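Local coordinates for protein oxaloacetate acetyl hydrolase (Cryphonectria parasitica, PDB 3LYE) that belongs to the phosphoenolpyruvate phosphomutase family of enzymes, which share a TIM-barrel type of fold, and assembles from four protein chains, at residues Ile258-Thr261 against Leu262-Arg266. Numbering follows the deposited sequence.
Sequences IRET and LVRLR
Ile258-Thr261 and Leu262-Arg266 are successive turns of helix 251-268, and their contact is local, made between residues three and four apart along one helix. Four backbone hydrogen bonds join the turns, from Leu262 N to Ile258 O (2.9 Å) through to Leu265 N to Thr261 O (2.9 Å). On the buried side, Ile258 and Leu262 lie alongside each other and point the same way, CG2 to CD1 at 3.9 Å; apolar branched chains suit this face, where Leu262 also meets Leu44 of the second subunit. The helix follows the last strand, 243-247, of the parallel eight-stranded sheet of this TIM-barrel family member. Arg259, extended from CG to NE, passes Val263 CG2 with its NH2 at 3.7 Å; its length carries the charge to a salt bridge between NH1 and Glu43 of that subunit. Toward solvent, Glu260 OE2 and Arg264 NH2 stay 4.4 Å apart, beyond a salt bridge; one water accepts weakly from NH2 and donates to OE2 (2.7 Å). The Arg264 chain bends at chi3 (-58°), bringing Glu260 O over one guanidinium face. A second water, in the guanidinium plane at its edge, accepts weakly from Arg264 NH1 and donates to Thr261 OG1 (2.7 Å). Threonine suits this position because its hydroxyl folds back to hydrogen-bond Ala257 O, while Arg264 NH1 hydrogen-bonds Val271 O, past the helix end.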
ATOM      1  N   ILE A 258      -8.015  25.717   5.844  1.00  9.68           N
ATOM      2  CA  ILE A 258      -6.594  25.492   5.894  1.00  9.57           C
ATOM      3  C   ILE A 258      -5.869  26.728   5.306  1.00  9.93           C
ATOM      4  O   ILE A 258      -4.890  27.235   5.872  1.00 11.15           O
ATOM      5  CB  ILE A 258      -6.231  24.227   5.106  1.00  9.88           C
ATOM      6  CG1 ILE A 258      -6.757  23.020   5.846  1.00 10.05           C
ATOM      7  CG2 ILE A 258      -4.734  24.169   4.836  1.00  9.92           C
ATOM      8  CD1 ILE A 258      -6.701  21.731   5.022  1.00 10.48           C
ATOM      9  N   ARG A 259      -6.370  27.250   4.194  1.00 10.48           N
ATOM     10  CA  ARG A 259      -5.744  28.406   3.566  1.00 10.90           C
ATOM     11  C   ARG A 259      -5.770  29.651   4.439  1.00 11.74           C
ATOM     12  O   ARG A 259      -4.762  30.320   4.631  1.00 11.62           O
ATOM     13  CB  ARG A 259      -6.378  28.707   2.230  1.00 11.16           C
ATOM     14  CG  ARG A 259      -5.582  29.660   1.389  1.00 13.42           C
ATOM     15  CD  ARG A 259      -6.347  30.121   0.199  1.00 16.42           C
ATOM     16  NE  ARG A 259      -5.430  30.625  -0.821  1.00 19.31           N
ATOM     17  CZ  ARG A 259      -4.825  31.816  -0.778  1.00 20.56           C
ATOM     18  NH1 ARG A 259      -4.000  32.141  -1.745  1.00 22.20           N
ATOM     19  NH2 ARG A 259      -5.027  32.674   0.218  1.00 20.64           N
ATOM     20  N   GLU A 260      -6.940  29.955   4.976  1.00 11.61           N
ATOM     21  CA  GLU A 260      -7.070  31.143   5.832  1.00 13.59           C
ATOM     22  C   GLU A 260      -6.172  31.017   7.060  1.00 12.76           C
ATOM     23  O   GLU A 260      -5.554  31.986   7.505  1.00 13.32           O
ATOM     24  CB  GLU A 260      -8.529  31.322   6.280  1.00 17.08           C
ATOM     25  CG  GLU A 260      -8.778  32.540   7.149  1.00 24.64           C
ATOM     26  CD  GLU A 260     -10.229  32.996   7.121  1.00 30.70           C
ATOM     27  OE1 GLU A 260     -11.095  32.182   6.740  1.00 32.45           O
ATOM     28  OE2 GLU A 260     -10.479  34.181   7.475  1.00 34.76           O
ATOM     29  N   THR A 261      -6.084  29.822   7.632  1.00 11.16           N
ATOM     30  CA  THR A 261      -5.257  29.623   8.811  1.00 11.65           C
ATOM     31  C   THR A 261      -3.785  29.783   8.499  1.00 11.70           C
ATOM     32  O   THR A 261      -3.021  30.420   9.223  1.00 11.92           O
ATOM     33  CB  THR A 261      -5.515  28.259   9.431  1.00 11.96           C
ATOM     34  OG1 THR A 261      -6.867  28.201   9.891  1.00 13.85           O
ATOM     35  CG2 THR A 261      -4.583  27.999  10.585  1.00 13.87           C
ATOM     36  N   LEU A 262      -3.354  29.180   7.400  1.00 11.12           N
ATOM     37  CA  LEU A 262      -1.944  29.260   7.011  1.00 10.40           C
ATOM     38  C   LEU A 262      -1.541  30.686   6.621  1.00 10.54           C
ATOM     39  O   LEU A 262      -0.399  31.086   6.829  1.00 11.79           O
ATOM     40  CB  LEU A 262      -1.636  28.217   5.941  1.00  9.83           C
ATOM     41  CG  LEU A 262      -1.688  26.770   6.407  1.00 11.00           C
ATOM     42  CD1 LEU A 262      -1.314  25.906   5.214  1.00 12.13           C
ATOM     43  CD2 LEU A 262      -0.742  26.593   7.594  1.00 12.09           C
ATOM     44  N   VAL A 263      -2.464  31.459   6.063  1.00 10.85           N
ATOM     45  CA  VAL A 263      -2.169  32.863   5.710  1.00 12.25           C
ATOM     46  C   VAL A 263      -1.927  33.596   7.046  1.00 14.40           C
ATOM     47  O   VAL A 263      -1.030  34.418   7.159  1.00 14.10           O
ATOM     48  CB  VAL A 263      -3.321  33.510   4.908  1.00 13.26           C
ATOM     49  CG1 VAL A 263      -3.219  35.036   4.935  1.00 13.82           C
ATOM     50  CG2 VAL A 263      -3.292  33.014   3.489  1.00 13.80           C
ATOM     51  N   ARG A 264      -2.747  33.319   8.054  1.00 13.06           N
ATOM     52  CA  ARG A 264      -2.588  33.937   9.376  1.00 14.93           C
ATOM     53  C   ARG A 264      -1.234  33.534   9.961  1.00 12.55           C
ATOM     54  O   ARG A 264      -0.542  34.359  10.533  1.00 14.41           O
ATOM     55  CB  ARG A 264      -3.718  33.507  10.317  1.00 14.94           C
ATOM     56  CG  ARG A 264      -3.713  34.182  11.669  1.00 17.48           C
ATOM     57  CD  ARG A 264      -4.789  33.593  12.552  1.00 19.69           C
ATOM     58  NE  ARG A 264      -6.079  33.741  11.896  1.00 22.62           N
ATOM     59  CZ  ARG A 264      -6.944  32.774  11.583  1.00 21.17           C
ATOM     60  NH1 ARG A 264      -6.786  31.494  11.909  1.00 19.53           N
ATOM     61  NH2 ARG A 264      -8.036  33.138  10.959  1.00 24.15           N
ATOM     62  N   LEU A 265      -0.844  32.269   9.855  1.00 12.04           N
ATOM     63  CA  LEU A 265       0.442  31.866  10.389  1.00 12.45           C
ATOM     64  C   LEU A 265       1.571  32.571   9.647  1.00 13.60           C
ATOM     65  O   LEU A 265       2.509  33.093  10.250  1.00 13.74           O
ATOM     66  CB  LEU A 265       0.618  30.352  10.253  1.00 10.93           C
ATOM     67  CG  LEU A 265       1.986  29.804  10.655  1.00 11.20           C
ATOM     68  CD1 LEU A 265       2.251  30.135  12.098  1.00 12.12           C
ATOM     69  CD2 LEU A 265       1.988  28.333  10.392  1.00 12.99           C
ATOM     70  N   ARG A 266       1.461  32.646   8.339  1.00 13.57           N
ATOM     71  CA  ARG A 266       2.500  33.275   7.552  1.00 15.48           C
ATOM     72  C   ARG A 266       2.685  34.758   7.835  1.00 17.62           C
ATOM     73  O   ARG A 266       3.806  35.238   7.981  1.00 20.52           O
ATOM     74  CB  ARG A 266       2.163  33.125   6.046  1.00 15.82           C
ATOM     75  CG  ARG A 266       3.275  33.632   5.105  1.00 18.34           C
ATOM     76  CD  ARG A 266       2.867  33.606   3.641  1.00 18.67           C
ATOM     77  NE  ARG A 266       1.803  34.574   3.440  1.00 17.93           N
ATOM     78  CZ  ARG A 266       0.961  34.605   2.411  1.00 19.71           C
ATOM     79  NH1 ARG A 266       1.045  33.707   1.420  1.00 20.57           N
ATOM     80  NH2 ARG A 266       0.038  35.553   2.385  1.00 22.36           N
TER
HETATM   81  O   HOH W   1      -8.317  35.494   8.450  0.83 30.76           O
HETATM   82  O   HOH W   2      -7.579  28.371  12.459  1.00 28.29           O